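Local structure of ABC sugar transporter, periplasmic sugar binding protein (Legionella pneumophila subsp. pneumophila, 3ROT) at residues A[21-24]-A[25-28]; A[48-51]-A[52-56]; A[227-230]-A[231-235]. The protein probably binds carbohydrate in the periplasm as the solute-binding component of an ABC sugar transporter. One frame throughout, in Å; residues are numbered along the deposited sequence.

Contact 1 (A[21-24]-A[25-28]); sequences LFQG and AKKA
Lys26 folds back over the turn of helix that precedes it and meets two groups, the carbonyl oxygen of Phe22 and the side chain of Gln23. With chi1 at -62°, its CG stands beside the backbone N and anti to the carbonyl carbon. This carries the first methylenes across the Phe22 carbonyl: Lys26 CG comes to 3.0 Å from Phe22 O, a tight fit, while Lys26 CB stays at 3.4 Å from the same Phe22 O. The chain then runs extended through chi2 and bends once, at chi3 (-60°), which swings CE toward the amide end of Gln23. Gln23 has CG anti to its own N and a kink at chi2 that returns its amide to the helix, so the two side chains cross at about a right angle. The ammonium group ends on OD1 of Asn173 in the second subunit, to which NZ is hydrogen-bonded.

Beneath these side chains the backbone is regular. Lys26 N donates to Phe22 O at 2.9 Å, and Lys27 N to Gln23 O at 2.8 Å. Lys27 CB touches Gln23 O at 3.3 Å and the rest of the chain leads away. The small residues fit close to the turn: Ala25 CB rests 3.5 Å from Phe22 O, and Ala28 CB 3.5 Å from Gly24 O.

Phe22 and Ala25 pack on Leu8 of strand 5-9, and Leu21 and Ala28 on helix 247-264. Lys26 also lays its chain on Leu36 and Ile38. In chain order helix 16-32 joins the adjacent parallel strands 5-9 and 35-39, making a beta-alpha-beta crossover, as in the Rossmann-like lobes of periplasmic sugar-binding proteins.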
# COMPACT_ATOMS: atom_id res chain seq x y z
N LEU A 21 -8.13 10.99 5.67
CA LEU A 21 -9.48 11.48 5.47
C LEU A 21 -10.41 10.78 6.47
O LEU A 21 -11.26 11.42 7.11
CB LEU A 21 -9.96 11.16 4.05
CG LEU A 21 -11.41 11.58 3.80
CD1 LEU A 21 -11.43 13.06 3.55
CD2 LEU A 21 -11.98 10.83 2.60
N PHE A 22 -10.26 9.47 6.60
CA PHE A 22 -11.08 8.69 7.52
C PHE A 22 -10.95 9.14 8.97
O PHE A 22 -11.95 9.21 9.70
CB PHE A 22 -10.72 7.20 7.42
CG PHE A 22 -10.97 6.58 6.07
CD1 PHE A 22 -11.90 7.12 5.19
CD2 PHE A 22 -10.30 5.42 5.70
CE1 PHE A 22 -12.17 6.52 3.96
CE2 PHE A 22 -10.56 4.80 4.47
CZ PHE A 22 -11.51 5.36 3.60
N GLN A 23 -9.72 9.41 9.41
CA GLN A 23 -9.49 9.83 10.78
C GLN A 23 -10.16 11.17 11.07
O GLN A 23 -10.72 11.37 12.14
CB GLN A 23 -7.99 9.90 11.07
CG GLN A 23 -7.66 10.37 12.48
CD GLN A 23 -8.37 9.57 13.58
OE1 GLN A 23 -8.54 10.07 14.70
NE2 GLN A 23 -8.78 8.35 13.28
N GLY A 24 -10.11 12.10 10.11
CA GLY A 24 -10.75 13.39 10.30
C GLY A 24 -12.26 13.22 10.45
O GLY A 24 -12.90 13.88 11.28
N ALA A 25 -12.83 12.32 9.66
CA ALA A 25 -14.26 12.06 9.71
C ALA A 25 -14.63 11.41 11.06
O ALA A 25 -15.61 11.80 11.70
CB ALA A 25 -14.66 11.16 8.56
N LYS A 26 -13.84 10.42 11.47
CA LYS A 26 -14.05 9.71 12.73
C LYS A 26 -13.91 10.63 13.94
O LYS A 26 -14.67 10.52 14.92
CB LYS A 26 -13.07 8.54 12.85
CG LYS A 26 -13.24 7.49 11.75
CD LYS A 26 -12.41 6.24 12.01
CE LYS A 26 -10.93 6.55 12.07
NZ LYS A 26 -10.11 5.30 12.17
N LYS A 27 -12.93 11.53 13.89
CA LYS A 27 -12.70 12.48 14.97
C LYS A 27 -13.91 13.40 15.11
O LYS A 27 -14.35 13.71 16.21
CB LYS A 27 -11.43 13.30 14.70
CG LYS A 27 -11.03 14.20 15.86
CD LYS A 27 -10.71 13.37 17.10
CE LYS A 27 -11.17 14.08 18.36
NZ LYS A 27 -10.52 15.41 18.52
N ALA A 28 -14.44 13.85 13.97
CA ALA A 28 -15.60 14.72 13.96
C ALA A 28 -16.80 13.94 14.51
O ALA A 28 -17.57 14.46 15.32
CB ALA A 28 -15.89 15.19 12.55

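Contact 2 (A[48-51]-A[52-56]); sequences PKQV and QFIES
The Phe53 ring has the CA of Gln50 at its edge, near the ring plane, with Phe53 CD2 3.7 Å from that atom. Lys49 O comes nearer, 3.2 Å from Phe53 CD2, and approaches the ring obliquely. Farther out along the ring, the alkyl chain of Lys49 runs past CE2 and CZ: Lys49 CG reaches Phe53 CE2 at 3.5 Å, and Lys49 CE lies 3.8 Å from Phe53 CZ. A bend at chi2 (55°) lays CD and CE of the lysine along the ring, and the two side chains cross obliquely. The phenylalanine also packs against Ile9 of strand 5-9.

Helix 47-59 links parallel strands 35-39 and 64-67, passing over strand 5-9 between them, a beta-alpha-beta crossover of the Rossmann-like kind.

Gln50 and Ile54 face the sheet. Ile54, with CG1 beside its backbone N (chi1 -66°), sets CG1 3.3 Å from Gln50 O, and its CD1 meets Gln50 CG at 4.1 Å. The same carbonyl oxygen, Gln50 O, accepts Ile54 N at 3.0 Å. Gln50 extends beyond CG to reach Thr68 OG1 with NE2. Next to Ile54 in sequence, Glu55 has its carboxylate gripped by Arg81, in a salt bridge, and by the hydroxyl of Ser78.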
# COMPACT_ATOMS: atom_id res chain seq x y z
N PRO A 48 -18.21 -0.10 -9.35
CA PRO A 48 -19.44 -0.86 -9.12
C PRO A 48 -19.62 -1.26 -7.65
O PRO A 48 -20.73 -1.23 -7.12
CB PRO A 48 -19.28 -2.06 -10.06
CG PRO A 48 -17.79 -2.21 -10.20
CD PRO A 48 -17.33 -0.78 -10.32
N LYS A 49 -18.52 -1.62 -6.99
CA LYS A 49 -18.57 -1.99 -5.58
C LYS A 49 -19.02 -0.78 -4.76
O LYS A 49 -19.88 -0.89 -3.88
CB LYS A 49 -17.20 -2.44 -5.11
CG LYS A 49 -17.16 -2.94 -3.69
CD LYS A 49 -18.18 -4.05 -3.48
CE LYS A 49 -17.77 -4.94 -2.31
NZ LYS A 49 -16.43 -5.54 -2.56
N GLN A 50 -18.45 0.38 -5.06
CA GLN A 50 -18.81 1.61 -4.36
C GLN A 50 -20.28 1.94 -4.60
O GLN A 50 -20.98 2.39 -3.69
CB GLN A 50 -17.94 2.79 -4.82
CG GLN A 50 -18.49 4.15 -4.38
CD GLN A 50 -17.54 5.30 -4.65
OE1 GLN A 50 -16.75 5.27 -5.59
NE2 GLN A 50 -17.62 6.34 -3.82
N VAL A 51 -20.76 1.72 -5.83
CA VAL A 51 -22.15 1.98 -6.15
C VAL A 51 -23.04 1.10 -5.28
O VAL A 51 -24.06 1.56 -4.76
CB VAL A 51 -22.45 1.70 -7.65
CG1 VAL A 51 -23.95 1.67 -7.89
CG2 VAL A 51 -21.81 2.78 -8.52
N GLN A 52 -22.65 -0.15 -5.10
CA GLN A 52 -23.43 -1.06 -4.27
C GLN A 52 -23.40 -0.57 -2.82
O GLN A 52 -24.42 -0.61 -2.12
CB GLN A 52 -22.87 -2.48 -4.37
CG GLN A 52 -23.64 -3.50 -3.56
CD GLN A 52 -25.14 -3.36 -3.72
OE1 GLN A 52 -25.66 -3.26 -4.84
NE2 GLN A 52 -25.86 -3.35 -2.60
N PHE A 53 -22.24 -0.10 -2.36
CA PHE A 53 -22.12 0.43 -1.00
C PHE A 53 -23.14 1.56 -0.77
O PHE A 53 -23.86 1.57 0.23
CB PHE A 53 -20.71 0.96 -0.75
CG PHE A 53 -19.70 -0.10 -0.44
CD1 PHE A 53 -19.95 -1.06 0.53
CD2 PHE A 53 -18.47 -0.12 -1.10
CE1 PHE A 53 -18.99 -2.03 0.85
CE2 PHE A 53 -17.51 -1.08 -0.79
CZ PHE A 53 -17.77 -2.03 0.19
N ILE A 54 -23.17 2.52 -1.70
CA ILE A 54 -24.08 3.65 -1.62
C ILE A 54 -25.52 3.17 -1.61
O ILE A 54 -26.36 3.69 -0.87
CB ILE A 54 -23.89 4.60 -2.83
CG1 ILE A 54 -22.50 5.23 -2.78
CG2 ILE A 54 -24.98 5.65 -2.84
CD1 ILE A 54 -22.15 6.05 -3.99
N GLU A 55 -25.80 2.19 -2.45
CA GLU A 55 -27.13 1.62 -2.58
C GLU A 55 -27.58 0.96 -1.27
O GLU A 55 -28.68 1.21 -0.78
CB GLU A 55 -27.14 0.61 -3.73
CG GLU A 55 -28.30 0.74 -4.70
CD GLU A 55 -28.45 2.14 -5.26
OE1 GLU A 55 -29.01 3.01 -4.56
OE2 GLU A 55 -28.01 2.38 -6.40
N SER A 56 -26.72 0.12 -0.69
CA SER A 56 -27.08 -0.53 0.56
C SER A 56 -27.17 0.48 1.69
O SER A 56 -27.94 0.30 2.63
CB SER A 56 -26.08 -1.65 0.90
OG SER A 56 -24.75 -1.17 0.93

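Contact 3 (A[227-230]-A[231-235]); sequences TPNT and VSLIH
Thr230, Leu233 and Ile234 form the closely packed side of this short helix. Ile234 lies over the carbonyl one turn back, its CG1 3.2 Å from Thr230 O, and its CD1 approaches Thr230 CG2 at 4.4 Å. Leu233 does the same on the preceding carbonyl: with CG beside its backbone N (chi1 -70°), it presses CG to 3.3 Å from Asn229 O. Leu233 runs on to Leu208, while Thr230 and Ile234 share Val242 of strand 241-243.

Asn229 lies at the margin of this side, where the second subunit packs: Pro228 of that subunit rests against it. Leu233 CD1 comes to 3.6 Å from Asn229 ND2. ND2 donates to OD1 of Asp201, which probably limits how the amide can turn where the leucine methyl packs on it.

Two buried threonines give the start of the helix a polar link. Thr227 occupies the N-cap position, and its OG1 is hydrogen-bonded at 2.6 Å to OG1 of Thr230, a short link between two hydroxyls in which either may be the donor. Backbone bonding begins at the same residue: Val231 N reaches Thr227 O at 2.8 Å, nearly along the C=O axis.

The solvent side is looser. Val231, partly exposed, touches the preceding turn mainly through one branch, CG2, which lies 3.3 Å from Thr227 O. Val231 O in turn lies over one face of the exposed His235 ring, toward its rim. Ser232 is partly exposed too, although it packs on Ser232 of the second subunit.

A threonine N-cap followed by proline in the first turn is a familiar way to begin a helix. Here it starts the connecting helix of a beta-alpha-beta unit, between parallel strands 220-224 and 241-243 of a Rossmann-like lobe.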
# COMPACT_ATOMS: atom_id res chain seq x y z
N THR A 227 1.76 12.13 2.04
CA THR A 227 1.69 10.89 2.82
C THR A 227 3.05 10.74 3.51
O THR A 227 4.01 11.41 3.13
CB THR A 227 1.46 9.67 1.90
OG1 THR A 227 2.57 9.55 1.00
CG2 THR A 227 0.18 9.82 1.10
N PRO A 228 3.14 9.87 4.53
CA PRO A 228 4.40 9.65 5.25
C PRO A 228 5.59 9.41 4.33
O PRO A 228 6.64 10.03 4.50
CB PRO A 228 4.08 8.44 6.12
CG PRO A 228 2.64 8.71 6.49
CD PRO A 228 2.03 9.13 5.17
N ASN A 229 5.44 8.51 3.37
CA ASN A 229 6.54 8.24 2.45
C ASN A 229 6.84 9.45 1.57
O ASN A 229 8.00 9.71 1.25
CB ASN A 229 6.22 7.03 1.57
CG ASN A 229 7.47 6.47 0.93
OD1 ASN A 229 8.44 6.15 1.63
ND2 ASN A 229 7.46 6.35 -0.40
N THR A 230 5.80 10.18 1.18
CA THR A 230 5.97 11.36 0.34
C THR A 230 6.77 12.42 1.12
O THR A 230 7.68 13.05 0.58
CB THR A 230 4.60 11.96 -0.07
OG1 THR A 230 3.83 10.96 -0.77
CG2 THR A 230 4.78 13.18 -0.98
N VAL A 231 6.43 12.58 2.39
CA VAL A 231 7.11 13.54 3.25
C VAL A 231 8.58 13.15 3.41
O VAL A 231 9.47 14.00 3.41
CB VAL A 231 6.44 13.61 4.65
CG1 VAL A 231 7.26 14.46 5.60
CG2 VAL A 231 5.04 14.21 4.51
N SER A 232 8.83 11.85 3.54
CA SER A 232 10.20 11.38 3.68
C SER A 232 11.00 11.68 2.43
O SER A 232 12.14 12.13 2.51
CB SER A 232 10.23 9.88 3.96
OG SER A 232 11.56 9.45 4.13
N LEU A 233 10.40 11.44 1.27
CA LEU A 233 11.09 11.68 0.00
C LEU A 233 11.35 13.17 -0.18
O LEU A 233 12.34 13.56 -0.80
CB LEU A 233 10.26 11.13 -1.16
CG LEU A 233 10.21 9.59 -1.20
CD1 LEU A 233 9.05 9.13 -2.06
CD2 LEU A 233 11.55 9.03 -1.71
N ILE A 234 10.47 14.01 0.36
CA ILE A 234 10.67 15.45 0.26
C ILE A 234 11.91 15.85 1.07
O ILE A 234 12.76 16.60 0.60
CB ILE A 234 9.45 16.24 0.80
CG1 ILE A 234 8.28 16.14 -0.18
CG2 ILE A 234 9.82 17.70 0.97
CD1 ILE A 234 6.99 16.77 0.33
N HIS A 235 12.01 15.33 2.29
CA HIS A 235 13.14 15.61 3.17
C HIS A 235 14.47 15.16 2.57
O HIS A 235 15.51 15.75 2.83
CB HIS A 235 12.94 14.95 4.54
CG HIS A 235 11.79 15.51 5.33
ND1 HIS A 235 11.42 15.02 6.56
CD2 HIS A 235 10.92 16.51 5.05
CE1 HIS A 235 10.37 15.69 7.01
NE2 HIS A 235 10.05 16.61 6.11

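In the fold
All three contacts lie along short runs of helix flanking parallel sheets, between side chains about one turn apart, but their settings differ. Contacts 1 and 2 serve the same six-stranded sheet from opposite faces, both packing on strand 5-9, through Leu8 and Ile9 respectively; their centres are 21 Å apart. Contact 3 belongs to the five-stranded sheet, 33 Å from contact 2 between centres. Contact 1 is mostly buried; contacts 2 and 3 are partly so. The second subunit reaches contacts 1 and 3, by a lysine hydrogen bond plus packing in one and by packing alone in the other. Contact 2 meets no other chain; its Gln50 and Glu55 bond to residues of the same chain.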